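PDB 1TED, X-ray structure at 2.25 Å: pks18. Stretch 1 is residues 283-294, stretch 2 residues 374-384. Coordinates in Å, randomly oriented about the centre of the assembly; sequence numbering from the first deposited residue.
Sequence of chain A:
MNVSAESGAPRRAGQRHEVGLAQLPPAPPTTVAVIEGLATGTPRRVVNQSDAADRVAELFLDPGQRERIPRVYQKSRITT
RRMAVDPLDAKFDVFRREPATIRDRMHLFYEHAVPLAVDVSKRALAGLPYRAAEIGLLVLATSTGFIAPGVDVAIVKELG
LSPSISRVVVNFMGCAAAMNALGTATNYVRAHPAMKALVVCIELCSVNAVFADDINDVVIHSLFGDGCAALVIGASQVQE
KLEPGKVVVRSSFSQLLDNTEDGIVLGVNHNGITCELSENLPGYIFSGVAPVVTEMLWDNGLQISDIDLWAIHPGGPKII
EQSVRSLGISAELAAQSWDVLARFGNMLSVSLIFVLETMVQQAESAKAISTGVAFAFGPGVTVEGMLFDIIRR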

ATOM      1  N   GLY A 283      17.256 -18.575  10.886  1.00 26.55           N
ATOM      2  CA  GLY A 283      17.792 -18.242  12.190  1.00 27.06           C
ATOM      3  C   GLY A 283      17.067 -17.026  12.766  1.00 27.82           C
ATOM      4  O   GLY A 283      16.928 -16.904  13.980  1.00 26.06           O
ATOM      5  N   TYR A 284      16.607 -16.121  11.902  1.00 27.09           N
ATOM      6  CA  TYR A 284      15.887 -14.931  12.369  1.00 28.55           C
ATOM      7  C   TYR A 284      14.502 -15.346  12.852  1.00 26.52           C
ATOM      8  O   TYR A 284      13.974 -14.806  13.824  1.00 25.69           O
ATOM      9  N   ILE A 285      13.920 -16.308  12.146  1.00 25.71           N
ATOM     10  CA  ILE A 285      12.610 -16.824  12.483  1.00 25.45           C
ATOM     11  C   ILE A 285      12.639 -17.528  13.833  1.00 24.25           C
ATOM     12  O   ILE A 285      11.820 -17.246  14.699  1.00 24.98           O
ATOM     13  N   PHE A 286      13.585 -18.444  14.006  0.50 23.09           N
ATOM     14  CA  PHE A 286      13.693 -19.189  15.251  0.50 22.80           C
ATOM     15  C   PHE A 286      13.833 -18.326  16.493  0.50 23.18           C
ATOM     16  O   PHE A 286      13.162 -18.552  17.495  0.50 23.03           O
ATOM     17  N   SER A 287      14.718 -17.344  16.440  1.00 25.61           N
ATOM     18  CA  SER A 287      14.940 -16.507  17.605  1.00 28.90           C
ATOM     19  C   SER A 287      13.985 -15.326  17.692  1.00 30.00           C
ATOM     20  O   SER A 287      13.932 -14.632  18.717  1.00 30.54           O
ATOM     21  N   GLY A 288      13.208 -15.114  16.634  1.00 30.23           N
ATOM     22  CA  GLY A 288      12.272 -14.008  16.639  1.00 29.16           C
ATOM     23  C   GLY A 288      10.853 -14.383  17.021  1.00 29.60           C
ATOM     24  O   GLY A 288      10.157 -13.592  17.657  1.00 31.84           O
ATOM     25  N   VAL A 289      10.421 -15.585  16.654  1.00 27.65           N
ATOM     26  CA  VAL A 289       9.059 -16.017  16.940  1.00 28.01           C
ATOM     27  C   VAL A 289       8.706 -16.124  18.427  1.00 29.33           C
ATOM     28  O   VAL A 289       7.889 -15.353  18.925  1.00 31.31           O
ATOM     29  N   ALA A 290       9.319 -17.058  19.139  1.00 30.30           N
ATOM     30  CA  ALA A 290       9.028 -17.240  20.563  1.00 31.35           C
ATOM     31  C   ALA A 290       8.856 -15.964  21.406  1.00 31.34           C
ATOM     32  O   ALA A 290       7.838 -15.787  22.058  1.00 31.89           O
ATOM     33  N   PRO A 291       9.848 -15.061  21.410  1.00 32.66           N
ATOM     34  CA  PRO A 291       9.681 -13.850  22.222  1.00 32.48           C
ATOM     35  C   PRO A 291       8.466 -12.973  21.890  1.00 33.12           C
ATOM     36  O   PRO A 291       7.778 -12.497  22.796  1.00 31.23           O
ATOM     37  N   VAL A 292       8.185 -12.772  20.604  1.00 32.96           N
ATOM     38  CA  VAL A 292       7.034 -11.960  20.216  1.00 33.33           C
ATOM     39  C   VAL A 292       5.711 -12.662  20.557  1.00 33.17           C
ATOM     40  O   VAL A 292       4.808 -12.058  21.144  1.00 31.49           O
ATOM     41  N   VAL A 293       5.599 -13.937  20.186  1.00 31.16           N
ATOM     42  CA  VAL A 293       4.383 -14.693  20.461  1.00 30.79           C
ATOM     43  C   VAL A 293       4.118 -14.801  21.956  1.00 29.56           C
ATOM     44  O   VAL A 293       2.976 -14.707  22.401  1.00 30.09           O
ATOM     45  N   THR A 294       5.178 -14.994  22.731  1.00 29.15           N
ATOM     46  CA  THR A 294       5.053 -15.113  24.178  1.00 29.42           C
ATOM     47  C   THR A 294       4.612 -13.802  24.831  1.00 28.83           C
ATOM     48  O   THR A 294       3.774 -13.796  25.737  1.00 29.12           O
ATOM     49  N   ALA A 374      -1.878 -16.744  14.514  1.00 23.99           N
ATOM     50  CA  ALA A 374      -1.417 -16.820  13.144  1.00 23.99           C
ATOM     51  C   ALA A 374      -0.309 -15.788  13.002  1.00 25.19           C
ATOM     52  O   ALA A 374      -0.334 -14.742  13.660  1.00 26.08           O
ATOM     53  N   PHE A 375       0.689 -16.100  12.188  1.00 24.83           N
ATOM     54  CA  PHE A 375       1.761 -15.153  11.949  1.00 25.80           C
ATOM     55  C   PHE A 375       2.499 -15.487  10.676  1.00 26.02           C
ATOM     56  O   PHE A 375       2.485 -16.624  10.221  1.00 27.23           O
ATOM     57  N   ALA A 376       3.115 -14.463  10.097  1.00 27.38           N
ATOM     58  CA  ALA A 376       3.878 -14.595   8.871  1.00 27.31           C
ATOM     59  C   ALA A 376       5.040 -13.620   8.972  1.00 27.64           C
ATOM     60  O   ALA A 376       5.138 -12.860   9.946  1.00 25.74           O
ATOM     61  N   PHE A 377       5.905 -13.632   7.960  1.00 27.48           N
ATOM     62  CA  PHE A 377       7.084 -12.776   7.964  1.00 28.04           C
ATOM     63  C   PHE A 377       7.163 -11.813   6.790  1.00 28.41           C
ATOM     64  O   PHE A 377       7.100 -12.217   5.631  1.00 29.33           O
ATOM     65  N   GLY A 378       7.292 -10.529   7.111  1.00 29.78           N
ATOM     66  CA  GLY A 378       7.386  -9.504   6.086  1.00 29.04           C
ATOM     67  C   GLY A 378       8.793  -8.946   5.975  1.00 30.39           C
ATOM     68  O   GLY A 378       9.626  -9.178   6.860  1.00 28.40           O
ATOM     69  N   PRO A 379       9.094  -8.201   4.899  1.00 31.47           N
ATOM     70  CA  PRO A 379      10.430  -7.627   4.720  1.00 31.95           C
ATOM     71  C   PRO A 379      10.901  -6.802   5.910  1.00 33.83           C
ATOM     72  O   PRO A 379      10.102  -6.357   6.735  1.00 33.50           O
ATOM     73  N   GLY A 380      12.217  -6.615   5.983  1.00 37.41           N
ATOM     74  CA  GLY A 380      12.846  -5.890   7.077  1.00 39.33           C
ATOM     75  C   GLY A 380      12.914  -6.923   8.170  1.00 40.25           C
ATOM     76  O   GLY A 380      13.675  -6.850   9.140  1.00 39.24           O
ATOM     77  N   VAL A 381      12.114  -7.947   7.898  1.00 40.63           N
ATOM     78  CA  VAL A 381      11.856  -9.086   8.743  1.00 36.08           C
ATOM     79  C   VAL A 381      11.113  -8.534   9.925  1.00 33.79           C
ATOM     80  O   VAL A 381      11.676  -8.023  10.898  1.00 33.18           O
ATOM     81  N   THR A 382       9.802  -8.608   9.763  1.00 32.00           N
ATOM     82  CA  THR A 382       8.830  -8.154  10.727  1.00 29.28           C
ATOM     83  C   THR A 382       7.960  -9.367  10.957  1.00 28.63           C
ATOM     84  O   THR A 382       7.605 -10.060  10.004  1.00 27.46           O
ATOM     85  N   VAL A 383       7.640  -9.648  12.214  1.00 29.02           N
ATOM     86  CA  VAL A 383       6.761 -10.760  12.502  1.00 29.48           C
ATOM     87  C   VAL A 383       5.388 -10.121  12.536  1.00 31.68           C
ATOM     88  O   VAL A 383       5.139  -9.190  13.313  1.00 31.82           O
ATOM     89  N   GLU A 384       4.504 -10.614  11.680  1.00 31.29           N
ATOM     90  CA  GLU A 384       3.161 -10.081  11.580  1.00 30.74           C
ATOM     91  C   GLU A 384       2.204 -11.196  11.976  1.00 28.62           C
ATOM     92  O   GLU A 384       2.332 -12.319  11.501  1.00 27.57           O
TER

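A helix laid across a β-hairpin can adhere largely through apolar side chains, with no hydrogen bond between the two. The contact between helix 283-294 and the hairpin of residues 374-384 in pks18 illustrates the principle: no hydrogen bond crosses between the two stretches, and 383 Å² of surface, both sides summed, is buried between them, mostly by apolar side chains.

The aromatic contacts form the centre of the example. On the strand, Phe-375 and Phe-377 point toward the helix while the alternate residues Ala-374 and Ala-376 stay out of reach, the usual consequence of strand alternation. Phe-377, with chi1 in m, receives Ile-285 (m, t) over one ring face: CG1 of Ile-285 lies 4.0 Å from the centroid of the Phe-377 ring, which runs through CG, CD1, CD2, CE1, CE2 and CZ, and only 9° off its normal, a good CH-pi arrangement. CG2 of Ile-285 also comes within 3.6 Å of Phe-377 CZ. Val-289, a t rotamer, meets the same ring at its edge, with CG2 3.5 Å from Phe-377 CZ. The other methyl of Val-289, CG1, reaches Phe-375 CZ at 3.7 Å, so this one valine bridges both phenylalanines although its CA-to-CB bond points sideways. Phe-375 adopts p, and Val-293 (t), one helical turn beyond Val-289, adds a contact of 4.1 Å between its CG2 and Phe-375 CD2.

Aliphatic contacts extend the packing to the second half of the hairpin and are looser. Val-381 and Val-383, both t and both directed toward the helix, meet Tyr-284 and Val-292. Tyr-284 (m) places CB 4.4 Å from Val-381 CG1, and its hydroxyl is hydrogen-bonded elsewhere in the structure. Val-292 (t) brings CG2 to 4.4 Å from Val-383 CG2. Between them in sequence, Gly-288 contributes backbone only, its O lying 4.4 Å from the same Val-383 CG2.

Polar side chains are satisfied without crossing the contact. Ser-287 (p) donates from OG to Gly-283 O at 3.0 Å, and Thr-294 (m) from OG1 to Ala-290 O at 2.8 Å, each returning to the preceding helical turn. In the hairpin, Thr-382 OG1 donates to Pro-379 O at 3.2 Å, while Glu-384 points away from the helix and its OE2 is bonded elsewhere in the structure. The hairpin strands pair through their backbones, as in Ala-376 N to Glu-384 O at 2.7 Å, leaving shape and hydrophobicity to join helix and hairpin.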

ATOM      1  CB  TYR A 284      15.726 -13.895  11.245  1.00 28.47           C
ATOM      2  CG  TYR A 284      17.014 -13.369  10.659  1.00 30.62           C
ATOM      3  CD1 TYR A 284      18.144 -13.176  11.455  1.00 30.09           C
ATOM      4  CD2 TYR A 284      17.079 -12.994   9.320  1.00 31.20           C
ATOM      5  CE1 TYR A 284      19.308 -12.618  10.933  1.00 29.94           C
ATOM      6  CE2 TYR A 284      18.235 -12.430   8.787  1.00 32.65           C
ATOM      7  CZ  TYR A 284      19.346 -12.242   9.598  1.00 32.79           C
ATOM      8  OH  TYR A 284      20.477 -11.657   9.069  1.00 30.80           O
ATOM      9  CB  ILE A 285      12.122 -17.823  11.407  1.00 26.32           C
ATOM     10  CG1 ILE A 285      11.863 -17.074  10.094  1.00 28.54           C
ATOM     11  CG2 ILE A 285      10.865 -18.542  11.883  1.00 21.33           C
ATOM     12  CD1 ILE A 285      11.574 -17.977   8.921  1.00 30.82           C
ATOM     13  CB  PHE A 286      14.883 -20.137  15.218  0.50 22.39           C
ATOM     14  CG  PHE A 286      15.208 -20.721  16.562  1.00 24.49           C
ATOM     15  CD1 PHE A 286      14.369 -21.674  17.145  1.00 24.01           C
ATOM     16  CD2 PHE A 286      16.333 -20.292  17.265  1.00 25.67           C
ATOM     17  CE1 PHE A 286      14.641 -22.195  18.414  1.00 25.98           C
ATOM     18  CE2 PHE A 286      16.624 -20.803  18.539  1.00 26.67           C
ATOM     19  CZ  PHE A 286      15.773 -21.759  19.117  1.00 27.63           C
ATOM     20  CB  SER A 287      16.394 -16.021  17.635  1.00 29.15           C
ATOM     21  OG  SER A 287      16.688 -15.228  16.509  1.00 34.13           O
ATOM     22  CB  VAL A 289       8.751 -17.355  16.216  1.00 27.98           C
ATOM     23  CG1 VAL A 289       7.349 -17.841  16.549  1.00 26.43           C
ATOM     24  CG2 VAL A 289       8.876 -17.156  14.717  1.00 26.78           C
ATOM     25  CB  ALA A 290      10.086 -18.135  21.193  1.00 30.43           C
ATOM     26  CB  PRO A 291      11.021 -13.130  22.055  1.00 32.03           C
ATOM     27  CG  PRO A 291      11.521 -13.617  20.739  1.00 33.43           C
ATOM     28  CD  PRO A 291      11.154 -15.068  20.730  1.00 33.32           C
ATOM     29  CB  VAL A 292       7.030 -11.660  18.711  1.00 33.52           C
ATOM     30  CG1 VAL A 292       6.064 -10.538  18.423  1.00 33.98           C
ATOM     31  CG2 VAL A 292       8.420 -11.305  18.252  1.00 38.30           C
ATOM     32  CB  VAL A 293       4.456 -16.107  19.850  1.00 29.89           C
ATOM     33  CG1 VAL A 293       3.347 -16.983  20.408  1.00 28.31           C
ATOM     34  CG2 VAL A 293       4.340 -16.009  18.333  1.00 30.51           C
ATOM     35  CB  THR A 294       6.386 -15.549  24.818  1.00 30.63           C
ATOM     36  OG1 THR A 294       6.726 -16.862  24.361  1.00 31.68           O
ATOM     37  CG2 THR A 294       6.269 -15.554  26.350  1.00 31.36           C
ATOM     38  CB  ALA A 374      -2.552 -16.512  12.186  1.00 22.17           C
ATOM     39  CB  PHE A 375       2.737 -15.061  13.138  1.00 24.89           C
ATOM     40  CG  PHE A 375       3.407 -16.359  13.501  1.00 25.93           C
ATOM     41  CD1 PHE A 375       4.438 -16.867  12.730  1.00 23.98           C
ATOM     42  CD2 PHE A 375       3.016 -17.058  14.635  1.00 24.46           C
ATOM     43  CE1 PHE A 375       5.071 -18.050  13.085  1.00 26.45           C
ATOM     44  CE2 PHE A 375       3.643 -18.242  14.992  1.00 25.90           C
ATOM     45  CZ  PHE A 375       4.672 -18.738  14.217  1.00 27.11           C
ATOM     46  CB  ALA A 376       3.006 -14.271   7.675  1.00 28.51           C
ATOM     47  CB  PHE A 377       8.332 -13.658   8.023  1.00 26.25           C
ATOM     48  CG  PHE A 377       8.320 -14.617   9.173  1.00 26.40           C
ATOM     49  CD1 PHE A 377       8.587 -14.179  10.460  1.00 26.10           C
ATOM     50  CD2 PHE A 377       7.944 -15.946   8.982  1.00 28.32           C
ATOM     51  CE1 PHE A 377       8.477 -15.044  11.551  1.00 26.35           C
ATOM     52  CE2 PHE A 377       7.827 -16.827  10.064  1.00 27.85           C
ATOM     53  CZ  PHE A 377       8.093 -16.375  11.351  1.00 26.66           C
ATOM     54  CB  PRO A 379      10.296  -6.816   3.428  1.00 32.68           C
ATOM     55  CG  PRO A 379       8.814  -6.571   3.306  1.00 32.69           C
ATOM     56  CD  PRO A 379       8.214  -7.853   3.771  1.00 29.94           C
ATOM     57  CB  VAL A 381      13.091  -9.851   9.165  1.00 36.81           C
ATOM     58  CG1 VAL A 381      12.657 -10.986  10.071  1.00 37.52           C
ATOM     59  CG2 VAL A 381      13.775 -10.455   7.945  1.00 34.58           C
ATOM     60  CB  THR A 382       7.952  -7.044  10.115  1.00 29.42           C
ATOM     61  OG1 THR A 382       8.793  -5.994   9.620  1.00 27.56           O
ATOM     62  CG2 THR A 382       6.962  -6.495  11.145  1.00 27.37           C
ATOM     63  CB  VAL A 383       7.039 -11.407  13.862  1.00 29.70           C
ATOM     64  CG1 VAL A 383       6.063 -12.559  14.067  1.00 26.63           C
ATOM     65  CG2 VAL A 383       8.489 -11.903  13.929  1.00 27.22           C
ATOM     66  CB  GLU A 384       2.919  -9.639  10.135  1.00 32.68           C
ATOM     67  CG  GLU A 384       2.139  -8.360   9.993  1.00 38.69           C
ATOM     68  CD  GLU A 384       2.920  -7.148  10.448  1.00 40.07           C
ATOM     69  OE1 GLU A 384       3.751  -6.637   9.665  1.00 39.92           O
ATOM     70  OE2 GLU A 384       2.699  -6.713  11.599  1.00 41.66           O
TER